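Local coordinates for protein SsfS6 (Streptomyces sp. SF2575, PDB 4G2T) that belongs to the GT-B clan, resembling erythromycin biosynthesis protein CIII in both its domains, and binds thymidine-5'-diphosphate, at residues 129-134 and 150-155; 123-128 and 145-150. All coordinates share one frame; numbering follows the deposited sequence.

Contact 1: 129-134 and 150-155; sequences ETYSLT and SIRLAS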
loop_
_atom_site.group_PDB
_atom_site.type_symbol
_atom_site.label_atom_id
_atom_site.label_comp_id
_atom_site.label_asym_id
_atom_site.label_seq_id
_atom_site.Cartn_x
_atom_site.Cartn_y
_atom_site.Cartn_z
ATOM N N GLU A 129 4.529 -16.879 3.649
ATOM C CA GLU A 129 5.841 -16.915 4.285
ATOM C C GLU A 129 6.224 -18.343 4.665
ATOM O O GLU A 129 5.429 -19.270 4.501
ATOM C CB GLU A 129 5.889 -15.984 5.502
ATOM C CG GLU A 129 4.932 -16.353 6.618
ATOM C CD GLU A 129 5.632 -17.002 7.796
ATOM O OE1 GLU A 129 6.866 -17.182 7.733
ATOM O OE2 GLU A 129 4.945 -17.328 8.787
ATOM N N THR A 130 7.441 -18.511 5.171
ATOM C CA THR A 130 8.011 -19.836 5.407
ATOM C C THR A 130 7.209 -20.698 6.382
ATOM O O THR A 130 7.010 -21.890 6.143
ATOM C CB THR A 130 9.468 -19.739 5.906
ATOM O OG1 THR A 130 10.211 -18.853 5.060
ATOM C CG2 THR A 130 10.128 -21.110 5.902
ATOM N N TYR A 131 6.743 -20.099 7.473
ATOM C CA TYR A 131 6.082 -20.868 8.526
ATOM C C TYR A 131 4.556 -20.780 8.490
ATOM O O TYR A 131 3.878 -21.314 9.368
ATOM C CB TYR A 131 6.619 -20.468 9.903
ATOM C CG TYR A 131 8.106 -20.699 10.061
ATOM C CD1 TYR A 131 8.767 -21.653 9.298
ATOM C CD2 TYR A 131 8.851 -19.958 10.968
ATOM C CE1 TYR A 131 10.125 -21.864 9.434
ATOM C CE2 TYR A 131 10.210 -20.161 11.112
ATOM C CZ TYR A 131 10.842 -21.115 10.342
ATOM O OH TYR A 131 12.195 -21.322 10.482
ATOM N N SER A 132 4.019 -20.110 7.476
ATOM C CA SER A 132 2.578 -20.107 7.253
ATOM C C SER A 132 2.208 -21.258 6.326
ATOM O O SER A 132 2.052 -21.074 5.118
ATOM C CB SER A 132 2.115 -18.774 6.662
ATOM O OG SER A 132 2.208 -17.731 7.614
ATOM N N LEU A 133 2.069 -22.448 6.903
ATOM C CA LEU A 133 1.873 -23.670 6.130
ATOM C C LEU A 133 0.461 -23.825 5.572
ATOM O O LEU A 133 0.180 -24.778 4.844
ATOM C CB LEU A 133 2.243 -24.894 6.972
ATOM C CG LEU A 133 3.700 -24.966 7.434
ATOM C CD1 LEU A 133 3.903 -26.131 8.387
ATOM C CD2 LEU A 133 4.632 -25.081 6.237
ATOM N N THR A 134 -0.426 -22.895 5.912
ATOM C CA THR A 134 -1.776 -22.903 5.363
ATOM C C THR A 134 -1.715 -22.638 3.863
ATOM O O THR A 134 -2.507 -23.179 3.091
ATOM C CB THR A 134 -2.670 -21.846 6.036
ATOM O OG1 THR A 134 -2.686 -22.065 7.453
ATOM C CG2 THR A 134 -4.094 -21.922 5.504
ATOM N N SER A 150 10.875 -15.858 2.339
ATOM C CA SER A 150 11.461 -15.796 3.668
ATOM C C SER A 150 11.330 -14.385 4.223
ATOM O O SER A 150 11.459 -13.405 3.490
ATOM C CB SER A 150 12.931 -16.212 3.637
ATOM O OG SER A 150 13.544 -16.004 4.898
ATOM N N ILE A 151 11.066 -14.288 5.521
ATOM C CA ILE A 151 10.933 -12.995 6.178
ATOM C C ILE A 151 11.928 -12.898 7.328
ATOM O O ILE A 151 11.779 -12.074 8.232
ATOM C CB ILE A 151 9.500 -12.776 6.698
ATOM C CG1 ILE A 151 9.155 -13.806 7.777
ATOM C CG2 ILE A 151 8.502 -12.865 5.552
ATOM C CD1 ILE A 151 7.755 -13.660 8.335
ATOM N N ARG A 152 12.951 -13.747 7.280
ATOM C CA ARG A 152 13.930 -13.848 8.356
ATOM C C ARG A 152 15.352 -13.891 7.803
ATOM O O ARG A 152 15.570 -14.318 6.668
ATOM C CB ARG A 152 13.661 -15.106 9.184
ATOM C CG ARG A 152 12.238 -15.201 9.715
ATOM C CD ARG A 152 11.883 -16.609 10.160
ATOM N NE ARG A 152 10.541 -16.662 10.732
ATOM C CZ ARG A 152 9.431 -16.831 10.020
ATOM N NH1 ARG A 152 9.500 -16.971 8.704
ATOM N NH2 ARG A 152 8.251 -16.864 10.624
ATOM N N LEU A 153 16.314 -13.447 8.606
ATOM C CA LEU A 153 17.725 -13.557 8.245
ATOM C C LEU A 153 18.106 -15.023 8.101
ATOM O O LEU A 153 18.884 -15.394 7.223
ATOM C CB LEU A 153 18.610 -12.898 9.304
ATOM C CG LEU A 153 18.884 -11.401 9.175
ATOM C CD1 LEU A 153 19.698 -10.909 10.362
ATOM C CD2 LEU A 153 19.611 -11.110 7.873
ATOM N N ALA A 154 17.547 -15.850 8.977
ATOM C CA ALA A 154 17.757 -17.287 8.927
ATOM C C ALA A 154 16.489 -18.007 9.365
ATOM O O ALA A 154 15.910 -17.684 10.403
ATOM C CB ALA A 154 18.927 -17.684 9.812
ATOM N N SER A 155 16.054 -18.973 8.566
ATOM C CA SER A 155 14.860 -19.743 8.882
ATOM C C SER A 155 15.220 -21.194 9.168
ATOM O O SER A 155 15.378 -21.988 8.240
ATOM C CB SER A 155 13.854 -19.669 7.733
ATOM O OG SER A 155 13.504 -18.326 7.445
HETATM O O HOH W 1 11.341 -17.046 6.750
#
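R152 reaches back from 150-155 to the turn at 129-134 and meets both E129 and Y131 there. From CB its chain runs extended to NE (chi2 163°, chi3 177°). R152 CD comes within 4.0 Å of Y131 CE2, and NE goes on along the same side of the ring. The guanidinium then crosses the Y131 ring obliquely, its plane turned 42° from that of the ring, with Y131 CD2 lying under one face and 3.2 Å from R152 NH2. At the tip both end nitrogens grip a single carboxylate oxygen in an end-on salt bridge. R152 NH1 stands 2.8 Å from E129 OE1 in a nearly straight bond, while NH2 makes a longer, more bent bond to the same atom from the syn side but tilted well out of the carboxylate plane. Both bonds lie in the guanidinium plane. A third donor, Y131 N, meets E129 OE1 at 2.9 Å from above the carboxylate plane, within the type I turn from E129 to S132. Three N-H groups thus hold this oxygen of a buried residue. I151 CD1 packs against E129 OE1 at 3.7 Å. A water accepts from R152 NH1 and I151 N and is also hydrogen-bonded to T130 OG1 and S155 OG, so it ties the two loops together beside the salt bridge. Farther out, Y131 OH lies close to the backbone of S155. The two segments are the loops following strands 125-129 and 146-149, at the C-terminal end of the parallel sheet. A second salt bridge joins R152 NE to E330, and R152 also touches H309 of helix 309-317; K160 of helix 157-166 packs on T130 and Y131.

Contact 2: 123-128 and 145-150; sequences PDLVLT and PWIEQS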
loop_
_atom_site.group_PDB
_atom_site.type_symbol
_atom_site.label_atom_id
_atom_site.label_comp_id
_atom_site.label_asym_id
_atom_site.label_seq_id
_atom_site.Cartn_x
_atom_site.Cartn_y
_atom_site.Cartn_z
ATOM N N PRO A 123 -7.924 -18.453 -6.949
ATOM C CA PRO A 123 -6.607 -17.882 -7.239
ATOM C C PRO A 123 -5.792 -18.797 -8.147
ATOM O O PRO A 123 -6.045 -20.000 -8.196
ATOM C CB PRO A 123 -5.959 -17.808 -5.857
ATOM C CG PRO A 123 -6.543 -18.967 -5.129
ATOM C CD PRO A 123 -7.961 -19.106 -5.629
ATOM N N ASP A 124 -4.828 -18.225 -8.860
ATOM C CA ASP A 124 -3.958 -19.005 -9.731
ATOM C C ASP A 124 -2.664 -19.341 -9.006
ATOM O O ASP A 124 -1.922 -20.233 -9.415
ATOM C CB ASP A 124 -3.631 -18.219 -11.001
ATOM C CG ASP A 124 -4.853 -17.583 -11.628
ATOM O OD1 ASP A 124 -5.922 -18.229 -11.648
ATOM O OD2 ASP A 124 -4.744 -16.431 -12.096
ATOM N N LEU A 125 -2.402 -18.618 -7.923
ATOM C CA LEU A 125 -1.121 -18.709 -7.240
ATOM C C LEU A 125 -1.237 -18.253 -5.790
ATOM O O LEU A 125 -1.985 -17.325 -5.479
ATOM C CB LEU A 125 -0.092 -17.856 -7.979
ATOM C CG LEU A 125 1.357 -17.886 -7.500
ATOM C CD1 LEU A 125 1.935 -19.284 -7.610
ATOM C CD2 LEU A 125 2.171 -16.908 -8.313
ATOM N N VAL A 126 -0.494 -18.910 -4.904
ATOM C CA VAL A 126 -0.524 -18.583 -3.483
ATOM C C VAL A 126 0.806 -18.009 -3.006
ATOM O O VAL A 126 1.859 -18.616 -3.197
ATOM C CB VAL A 126 -0.872 -19.820 -2.629
ATOM C CG1 VAL A 126 -0.735 -19.503 -1.146
ATOM C CG2 VAL A 126 -2.278 -20.306 -2.947
ATOM N N LEU A 127 0.750 -16.831 -2.392
ATOM C CA LEU A 127 1.930 -16.219 -1.793
ATOM C C LEU A 127 1.857 -16.330 -0.276
ATOM O O LEU A 127 0.824 -16.035 0.325
ATOM C CB LEU A 127 2.046 -14.752 -2.208
ATOM C CG LEU A 127 3.137 -13.939 -1.509
ATOM C CD1 LEU A 127 4.512 -14.538 -1.770
ATOM C CD2 LEU A 127 3.088 -12.483 -1.949
ATOM N N THR A 128 2.952 -16.757 0.342
ATOM C CA THR A 128 2.977 -16.948 1.786
ATOM C C THR A 128 4.402 -16.934 2.327
ATOM O O THR A 128 5.365 -16.969 1.562
ATOM C CB THR A 128 2.307 -18.275 2.181
ATOM O OG1 THR A 128 2.038 -18.278 3.587
ATOM C CG2 THR A 128 3.206 -19.454 1.833
ATOM N N PRO A 145 0.260 -23.848 -8.117
ATOM C CA PRO A 145 1.591 -23.537 -7.584
ATOM C C PRO A 145 1.529 -22.528 -6.441
ATOM O O PRO A 145 0.508 -21.864 -6.260
ATOM C CB PRO A 145 2.316 -22.925 -8.789
ATOM C CG PRO A 145 1.225 -22.433 -9.683
ATOM C CD PRO A 145 0.117 -23.422 -9.521
ATOM N N TRP A 146 2.612 -22.422 -5.677
ATOM C CA TRP A 146 2.688 -21.448 -4.594
ATOM C C TRP A 146 4.090 -20.860 -4.461
ATOM O O TRP A 146 5.069 -21.457 -4.905
ATOM C CB TRP A 146 2.231 -22.063 -3.266
ATOM C CG TRP A 146 3.089 -23.190 -2.768
ATOM C CD1 TRP A 146 3.120 -24.468 -3.240
ATOM C CD2 TRP A 146 4.022 -23.141 -1.679
ATOM N NE1 TRP A 146 4.023 -25.217 -2.524
ATOM C CE2 TRP A 146 4.589 -24.427 -1.559
ATOM C CE3 TRP A 146 4.437 -22.136 -0.800
ATOM C CZ2 TRP A 146 5.547 -24.732 -0.594
ATOM C CZ3 TRP A 146 5.389 -22.443 0.156
ATOM C CH2 TRP A 146 5.935 -23.729 0.250
ATOM N N ILE A 147 4.172 -19.681 -3.854
ATOM C CA ILE A 147 5.445 -18.992 -3.683
ATOM C C ILE A 147 5.815 -18.901 -2.208
ATOM O O ILE A 147 5.002 -18.488 -1.380
ATOM C CB ILE A 147 5.393 -17.567 -4.267
ATOM C CG1 ILE A 147 4.938 -17.599 -5.727
ATOM C CG2 ILE A 147 6.749 -16.889 -4.143
ATOM C CD1 ILE A 147 5.889 -18.328 -6.648
ATOM N N GLU A 148 7.043 -19.292 -1.882
ATOM C CA GLU A 148 7.540 -19.172 -0.518
ATOM C C GLU A 148 8.507 -18.003 -0.392
ATOM O O GLU A 148 9.549 -17.977 -1.048
ATOM C CB GLU A 148 8.243 -20.455 -0.075
ATOM C CG GLU A 148 8.829 -20.365 1.325
ATOM C CD GLU A 148 9.910 -21.396 1.582
ATOM O OE1 GLU A 148 9.862 -22.481 0.964
ATOM O OE2 GLU A 148 10.813 -21.117 2.398
ATOM N N GLN A 149 8.160 -17.039 0.452
ATOM C CA GLN A 149 9.056 -15.926 0.737
ATOM C C GLN A 149 9.565 -15.998 2.170
ATOM O O GLN A 149 8.786 -16.180 3.105
ATOM C CB GLN A 149 8.358 -14.584 0.508
ATOM C CG GLN A 149 9.232 -13.387 0.854
ATOM C CD GLN A 149 8.457 -12.088 0.929
ATOM O OE1 GLN A 149 7.428 -11.925 0.273
ATOM N NE2 GLN A 149 8.947 -11.155 1.737
ATOM N N SER A 150 10.875 -15.858 2.339
ATOM C CA SER A 150 11.461 -15.796 3.668
ATOM C C SER A 150 11.330 -14.385 4.223
ATOM O O SER A 150 11.459 -13.405 3.490
ATOM C CB SER A 150 12.931 -16.212 3.637
ATOM O OG SER A 150 13.544 -16.004 4.898
#
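P145 leads into strand 146-149, which runs parallel to strand 125-129; the two belong to a beta-alpha-beta unit in the N-terminal Rossmann-like domain of this GT-B fold, linked by helix 134-142. P145 CG lies 3.8 Å from L125 CD1, and the proline carbonyl oxygen takes a weak bond from V126 N. W146 pairs with V126, W146 CB and V126 CB 3.9 Å apart on the face of the sheet turned to helix 134-142, where both side chains touch A139. With chi1 at 64°, the indole CG sits between the backbone N and carbonyl carbon, and the ring extends along the sheet to T128 CG2; its NE1 is bonded to P180 O. I147 faces the other way, and its branches divide the leucines of the neighbouring strand. I147 CG1 meets L125 CD2 at 3.8 Å, whereas CG2 approaches L127 CD1, each pair crossing at a slant. Its backbone bonds to both sides of L127: I147 N to V126 O, and I147 O receiving T128 N. E148 is level with T128, whose N and O bond to I147 and Q149 on either side of it in sequence; its side chain returns to the face occupied by W146. Q149 carries the backbone bonding to the end of the pair, while its amide reaches away to P30 O. The strand axes run only 14° apart and approach to 4.6 Å. At the last rung, Q149 N donates to T128 O, 3.0 Å away with an N-H...O angle of 171°.

How the contacts relate
From the N terminus, the chain first enters 123-128 and runs directly into the turn at 129-134, then passes through helix 134-142 to 145-150 and on into 150-155. Contact 2 therefore closes the strand-helix-strand loop from its first strand to its second, and contact 1 closes a loop of similar length shifted a few residues onward. The two loops cross, because their segments alternate along the chain, and S150 belongs to both. Their centres lie 12 Å apart and they pack together where T130 OG1 and E129 CB approach Q149 O. Contact 2 joins neighbouring strands within the sheet; contact 1 joins the loops that leave those strands, nearer thymidine-5'-diphosphate.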